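Local coordinates for protein L-ribulose 3-epimerase (Methylomonas sp. DH-1, PDB 7CJ7) that catalyses the manganese-dependent epimerization of ketoses at the C3 position, acting most strongly on L-ribulose and also interconverting D-allulose and D-fructose, at residues 105-119 and 147-161. Residues are numbered along the deposited sequence; the frame is centred on the assembly and turned at random.
Sequences GSELCGVIYCALGKY and INIDLEVVNRYETNI. With MN (manganese (II) ion), chain D; SOL (L-sorbose), chain C.
L108 N to N148 O and D150 N to L108 O are rungs of a parallel pairing in which the axes of 107-109 and 148-152 come within 4.6 Å, with their directions 21° apart, neighbouring staves of a TIM barrel joined by a right-handed beta-alpha-beta crossover through helix 125-143. The pair illustrates how such a barrel separates framework from chemistry: at the N-terminal end polar groups knit the strands together, while the C-terminal ends and their loops hold metal and sugar. N148 and E107 lie side by side, the amide ND2 giving a nearly straight hydrogen bond of 3.0 Å to E107 OE2, which it meets from above the carboxylate plane, while N148 OD1 accepts from F3 N. Bent at chi2 (-70°), E107 brings OE1 within 2.5 Å of D150 OD2; one acid probably holds a proton there, and K5 bridges to both carboxylates. Farther along, E152 N bonds to G110 O, and the side chain of E152, extended beyond CG, carries OE2 to the manganese at 2.1 Å, whose coordination D185, H211, E246 and the sorbose O2 and O3 complete. Its other oxygen, OE1, accepts from sorbose O4. Beyond the strands, Y113 lays its ring edge against the backbone, OH donating to E152 O at 2.6 Å, with I161 CB also at the rim; V111 CG2 packs on V154 CG1. In the loops, G117 N bonds to E158 O, and the N160 amide lies over one face of the Y119 ring. The L116 side chain lies beside that of E158, pointing the same way, and E158 OE1 takes a very short bond of 2.5 Å from sorbose O1.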
loop_
_atom_site.group_PDB
_atom_site.type_symbol
_atom_site.label_atom_id
_atom_site.label_comp_id
_atom_site.label_asym_id
_atom_site.label_seq_id
_atom_site.Cartn_x
_atom_site.Cartn_y
_atom_site.Cartn_z
ATOM N N GLY A 105 29.435 -11.305 2.681
ATOM C CA GLY A 105 28.430 -10.384 3.243
ATOM C C GLY A 105 28.087 -10.759 4.671
ATOM O O GLY A 105 28.381 -11.891 5.059
ATOM N N SER A 106 27.489 -9.836 5.427
ATOM C CA SER A 106 27.201 -10.014 6.875
ATOM C C SER A 106 25.744 -9.681 7.206
ATOM O O SER A 106 25.397 -9.760 8.398
ATOM C CB SER A 106 28.143 -9.184 7.698
ATOM O OG SER A 106 28.125 -7.841 7.254
ATOM N N GLU A 107 24.918 -9.303 6.222
ATOM C CA GLU A 107 23.501 -8.922 6.485
ATOM C C GLU A 107 22.564 -9.660 5.531
ATOM O O GLU A 107 22.702 -9.486 4.303
ATOM C CB GLU A 107 23.310 -7.412 6.339
ATOM C CG GLU A 107 24.214 -6.599 7.244
ATOM C CD GLU A 107 23.887 -6.677 8.727
ATOM O OE1 GLU A 107 22.750 -7.093 9.069
ATOM O OE2 GLU A 107 24.768 -6.305 9.545
ATOM N N LEU A 108 21.659 -10.471 6.092
ATOM C CA LEU A 108 20.521 -11.054 5.349
ATOM C C LEU A 108 19.267 -10.330 5.820
ATOM O O LEU A 108 18.956 -10.412 7.013
ATOM C CB LEU A 108 20.411 -12.555 5.620
ATOM C CG LEU A 108 19.222 -13.219 4.930
ATOM C CD1 LEU A 108 19.419 -13.181 3.429
ATOM C CD2 LEU A 108 19.017 -14.644 5.401
ATOM N N CYS A 109 18.609 -9.587 4.933
ATOM C CA CYS A 109 17.503 -8.688 5.330
ATOM C C CYS A 109 16.296 -8.889 4.411
ATOM O O CYS A 109 16.312 -9.794 3.560
ATOM C CB CYS A 109 17.985 -7.242 5.362
ATOM S SG CYS A 109 18.333 -6.550 3.725
ATOM N N GLY A 110 15.239 -8.120 4.643
ATOM C CA GLY A 110 14.005 -8.217 3.857
ATOM C C GLY A 110 12.932 -9.035 4.559
ATOM O O GLY A 110 12.960 -9.181 5.799
ATOM N N VAL A 111 11.977 -9.521 3.777
ATOM C CA VAL A 111 10.789 -10.237 4.300
ATOM C C VAL A 111 11.157 -11.716 4.406
ATOM O O VAL A 111 10.710 -12.526 3.571
ATOM C CB VAL A 111 9.557 -9.947 3.429
ATOM C CG1 VAL A 111 8.318 -10.646 3.975
ATOM C CG2 VAL A 111 9.322 -8.446 3.337
ATOM N N ILE A 112 11.968 -12.037 5.411
ATOM C CA ILE A 112 12.564 -13.390 5.593
ATOM C C ILE A 112 11.699 -14.210 6.552
ATOM O O ILE A 112 12.022 -15.378 6.754
ATOM C CB ILE A 112 14.019 -13.279 6.083
ATOM C CG1 ILE A 112 14.141 -12.400 7.330
ATOM C CG2 ILE A 112 14.928 -12.788 4.968
ATOM C CD1 ILE A 112 15.530 -12.382 7.927
ATOM N N TYR A 113 10.647 -13.613 7.121
ATOM C CA TYR A 113 9.864 -14.199 8.236
ATOM C C TYR A 113 8.465 -14.619 7.758
ATOM O O TYR A 113 7.690 -15.141 8.569
ATOM C CB TYR A 113 9.769 -13.186 9.381
ATOM C CG TYR A 113 9.229 -11.859 8.934
ATOM C CD1 TYR A 113 7.865 -11.633 8.887
ATOM C CD2 TYR A 113 10.074 -10.844 8.512
ATOM C CE1 TYR A 113 7.346 -10.426 8.450
ATOM C CE2 TYR A 113 9.572 -9.625 8.088
ATOM C CZ TYR A 113 8.202 -9.420 8.043
ATOM O OH TYR A 113 7.688 -8.230 7.616
ATOM N N CYS A 114 8.158 -14.431 6.479
ATOM C CA CYS A 114 6.846 -14.812 5.894
ATOM C C CYS A 114 6.897 -14.742 4.365
ATOM O O CYS A 114 7.932 -14.310 3.812
ATOM C CB CYS A 114 5.743 -13.899 6.401
ATOM S SG CYS A 114 5.854 -12.222 5.740
ATOM N N ALA A 115 5.814 -15.150 3.705
ATOM C CA ALA A 115 5.644 -14.961 2.248
ATOM C C ALA A 115 5.470 -13.464 1.973
ATOM O O ALA A 115 4.633 -12.809 2.634
ATOM C CB ALA A 115 4.479 -15.772 1.738
ATOM N N LEU A 116 6.266 -12.921 1.059
ATOM C CA LEU A 116 6.132 -11.514 0.602
ATOM C C LEU A 116 4.913 -11.450 -0.313
ATOM O O LEU A 116 4.929 -12.149 -1.343
ATOM C CB LEU A 116 7.401 -11.099 -0.143
ATOM C CG LEU A 116 7.402 -9.681 -0.704
ATOM C CD1 LEU A 116 7.326 -8.659 0.405
ATOM C CD2 LEU A 116 8.633 -9.440 -1.564
ATOM N N GLY A 117 3.892 -10.683 0.063
ATOM C CA GLY A 117 2.716 -10.461 -0.799
ATOM C C GLY A 117 1.421 -10.369 -0.017
ATOM O O GLY A 117 1.478 -10.199 1.210
ATOM N N LYS A 118 0.292 -10.432 -0.725
ATOM C CA LYS A 118 -1.026 -10.038 -0.167
ATOM C C LYS A 118 -1.734 -11.255 0.429
ATOM O O LYS A 118 -2.345 -12.010 -0.322
ATOM C CB LYS A 118 -1.941 -9.407 -1.218
ATOM C CG LYS A 118 -3.178 -8.765 -0.600
ATOM C CD LYS A 118 -4.326 -8.493 -1.539
ATOM C CE LYS A 118 -4.453 -7.025 -1.867
ATOM N NZ LYS A 118 -3.238 -6.557 -2.566
ATOM N N TYR A 119 -1.686 -11.399 1.746
ATOM C CA TYR A 119 -2.386 -12.486 2.464
ATOM C C TYR A 119 -3.878 -12.224 2.338
ATOM O O TYR A 119 -4.305 -11.072 2.396
ATOM C CB TYR A 119 -1.948 -12.529 3.926
ATOM C CG TYR A 119 -0.627 -13.219 4.148
ATOM C CD1 TYR A 119 -0.567 -14.591 4.314
ATOM C CD2 TYR A 119 0.563 -12.511 4.175
ATOM C CE1 TYR A 119 0.633 -15.243 4.540
ATOM C CE2 TYR A 119 1.771 -13.152 4.390
ATOM C CZ TYR A 119 1.805 -14.523 4.576
ATOM O OH TYR A 119 2.982 -15.180 4.791
ATOM N N ILE A 147 26.795 -13.823 10.428
ATOM C CA ILE A 147 25.748 -13.073 9.682
ATOM C C ILE A 147 24.657 -12.606 10.656
ATOM O O ILE A 147 24.206 -13.397 11.514
ATOM C CB ILE A 147 25.220 -13.924 8.513
ATOM C CG1 ILE A 147 26.240 -13.966 7.366
ATOM C CG2 ILE A 147 23.857 -13.429 8.047
ATOM C CD1 ILE A 147 26.039 -15.108 6.411
ATOM N N ASN A 148 24.293 -11.331 10.557
ATOM C CA ASN A 148 23.095 -10.753 11.216
ATOM C C ASN A 148 21.888 -10.924 10.291
ATOM O O ASN A 148 22.032 -10.780 9.057
ATOM C CB ASN A 148 23.266 -9.271 11.546
ATOM C CG ASN A 148 24.455 -8.967 12.425
ATOM O OD1 ASN A 148 24.657 -9.625 13.440
ATOM N ND2 ASN A 148 25.221 -7.953 12.057
ATOM N N ILE A 149 20.712 -11.153 10.867
ATOM C CA ILE A 149 19.442 -11.124 10.097
ATOM C C ILE A 149 18.663 -9.879 10.524
ATOM O O ILE A 149 18.647 -9.543 11.718
ATOM C CB ILE A 149 18.635 -12.422 10.241
ATOM C CG1 ILE A 149 18.051 -12.611 11.643
ATOM C CG2 ILE A 149 19.496 -13.603 9.825
ATOM C CD1 ILE A 149 17.104 -13.795 11.731
ATOM N N ASP A 150 18.077 -9.204 9.545
ATOM C CA ASP A 150 17.320 -7.950 9.751
ATOM C C ASP A 150 15.928 -8.171 9.157
ATOM O O ASP A 150 15.821 -8.395 7.933
ATOM C CB ASP A 150 18.069 -6.769 9.139
ATOM C CG ASP A 150 19.564 -6.804 9.405
ATOM O OD1 ASP A 150 19.984 -6.333 10.490
ATOM O OD2 ASP A 150 20.300 -7.324 8.526
ATOM N N LEU A 151 14.909 -8.132 10.005
ATOM C CA LEU A 151 13.513 -8.450 9.632
ATOM C C LEU A 151 12.839 -7.159 9.168
ATOM O O LEU A 151 12.660 -6.230 9.988
ATOM C CB LEU A 151 12.819 -9.063 10.848
ATOM C CG LEU A 151 13.230 -10.495 11.201
ATOM C CD1 LEU A 151 14.682 -10.608 11.633
ATOM C CD2 LEU A 151 12.331 -11.031 12.289
ATOM N N GLU A 152 12.530 -7.085 7.876
ATOM C CA GLU A 152 11.983 -5.859 7.260
ATOM C C GLU A 152 10.485 -5.764 7.559
ATOM O O GLU A 152 9.714 -6.621 7.101
ATOM C CB GLU A 152 12.227 -5.839 5.758
ATOM C CG GLU A 152 11.958 -4.480 5.166
ATOM C CD GLU A 152 12.212 -4.421 3.673
ATOM O OE1 GLU A 152 12.476 -5.497 3.057
ATOM O OE2 GLU A 152 12.161 -3.313 3.138
ATOM N N VAL A 153 10.100 -4.713 8.266
ATOM C CA VAL A 153 8.679 -4.322 8.479
ATOM C C VAL A 153 8.140 -3.816 7.145
ATOM O O VAL A 153 8.729 -2.891 6.570
ATOM C CB VAL A 153 8.586 -3.255 9.578
ATOM C CG1 VAL A 153 7.155 -2.778 9.754
ATOM C CG2 VAL A 153 9.176 -3.779 10.878
ATOM N N VAL A 154 7.071 -4.410 6.641
ATOM C CA VAL A 154 6.511 -3.956 5.343
ATOM C C VAL A 154 5.021 -3.707 5.532
ATOM O O VAL A 154 4.458 -4.070 6.584
ATOM C CB VAL A 154 6.792 -4.951 4.206
ATOM C CG1 VAL A 154 8.280 -5.057 3.912
ATOM C CG2 VAL A 154 6.187 -6.314 4.507
ATOM N N ASN A 155 4.407 -3.091 4.536
ATOM C CA ASN A 155 3.012 -2.609 4.657
ATOM C C ASN A 155 2.055 -3.808 4.629
ATOM O O ASN A 155 2.463 -4.950 4.297
ATOM C CB ASN A 155 2.718 -1.541 3.599
ATOM C CG ASN A 155 2.629 -2.100 2.202
ATOM O OD1 ASN A 155 1.750 -2.908 1.934
ATOM N ND2 ASN A 155 3.526 -1.680 1.313
ATOM N N ARG A 156 0.801 -3.528 4.949
ATOM C CA ARG A 156 -0.311 -4.499 5.086
ATOM C C ARG A 156 -0.482 -5.325 3.802
ATOM O O ARG A 156 -0.941 -6.479 3.908
ATOM C CB ARG A 156 -1.588 -3.720 5.401
ATOM C CG ARG A 156 -2.007 -2.770 4.285
ATOM C CD ARG A 156 -3.079 -1.781 4.703
ATOM N NE ARG A 156 -2.649 -0.955 5.819
ATOM C CZ ARG A 156 -3.466 -0.235 6.570
ATOM N NH1 ARG A 156 -4.758 -0.227 6.306
ATOM N NH2 ARG A 156 -2.993 0.473 7.582
ATOM N N TYR A 157 -0.183 -4.775 2.626
ATOM C CA TYR A 157 -0.396 -5.504 1.347
ATOM C C TYR A 157 0.751 -6.501 1.097
ATOM O O TYR A 157 0.642 -7.268 0.135
ATOM C CB TYR A 157 -0.552 -4.535 0.169
ATOM C CG TYR A 157 -1.620 -3.484 0.339
ATOM C CD1 TYR A 157 -2.963 -3.774 0.159
ATOM C CD2 TYR A 157 -1.279 -2.178 0.647
ATOM C CE1 TYR A 157 -3.940 -2.799 0.295
ATOM C CE2 TYR A 157 -2.240 -1.193 0.800
ATOM C CZ TYR A 157 -3.577 -1.502 0.607
ATOM O OH TYR A 157 -4.526 -0.534 0.738
ATOM N N GLU A 158 1.809 -6.492 1.920
ATOM C CA GLU A 158 3.034 -7.305 1.683
ATOM C C GLU A 158 3.320 -8.282 2.838
ATOM O O GLU A 158 4.105 -9.215 2.614
ATOM C CB GLU A 158 4.221 -6.389 1.387
ATOM C CG GLU A 158 4.081 -5.627 0.071
ATOM C CD GLU A 158 5.339 -4.879 -0.352
ATOM O OE1 GLU A 158 6.430 -5.280 0.102
ATOM O OE2 GLU A 158 5.229 -3.876 -1.099
ATOM N N THR A 159 2.720 -8.088 4.019
ATOM C CA THR A 159 2.742 -9.071 5.139
ATOM C C THR A 159 1.549 -8.843 6.058
ATOM O O THR A 159 1.065 -7.696 6.154
ATOM C CB THR A 159 4.007 -9.009 6.009
ATOM O OG1 THR A 159 3.965 -10.114 6.913
ATOM C CG2 THR A 159 4.123 -7.756 6.841
ATOM N N ASN A 160 1.127 -9.897 6.742
ATOM C CA ASN A 160 0.089 -9.795 7.791
ATOM C C ASN A 160 0.725 -10.006 9.172
ATOM O O ASN A 160 -0.031 -10.050 10.138
ATOM C CB ASN A 160 -1.082 -10.733 7.486
ATOM C CG ASN A 160 -0.721 -12.201 7.531
ATOM O OD1 ASN A 160 0.422 -12.554 7.796
ATOM N ND2 ASN A 160 -1.692 -13.059 7.258
ATOM N N ILE A 161 2.059 -10.073 9.272
ATOM C CA ILE A 161 2.756 -10.446 10.542
ATOM C C ILE A 161 3.165 -9.188 11.311
ATOM O O ILE A 161 2.916 -9.138 12.528
ATOM C CB ILE A 161 3.968 -11.362 10.276
ATOM C CG1 ILE A 161 3.529 -12.725 9.745
ATOM C CG2 ILE A 161 4.825 -11.504 11.519
ATOM C CD1 ILE A 161 2.744 -13.546 10.745
HETATM MN MN MN D . 12.581 -2.529 1.263
HETATM C C1 SOL C . 9.528 -5.031 -0.549
HETATM O O1 SOL C . 8.473 -4.105 -0.665
HETATM C C2 SOL C . 10.785 -4.384 -0.064
HETATM O O2 SOL C . 10.744 -3.324 0.538
HETATM C C3 SOL C . 12.114 -5.052 -0.387
HETATM O O3 SOL C . 13.130 -4.597 0.478
HETATM C C4 SOL C . 12.003 -6.571 -0.326
HETATM O O4 SOL C . 11.638 -6.967 0.998
HETATM C C5 SOL C . 13.295 -7.296 -0.706
HETATM O O5 SOL C . 13.149 -8.691 -0.443
HETATM C C6 SOL C . 13.688 -7.113 -2.157
HETATM O O6 SOL C . 14.926 -7.777 -2.430
HETATM O O HOH W 1 -0.460 -9.139 3.127
#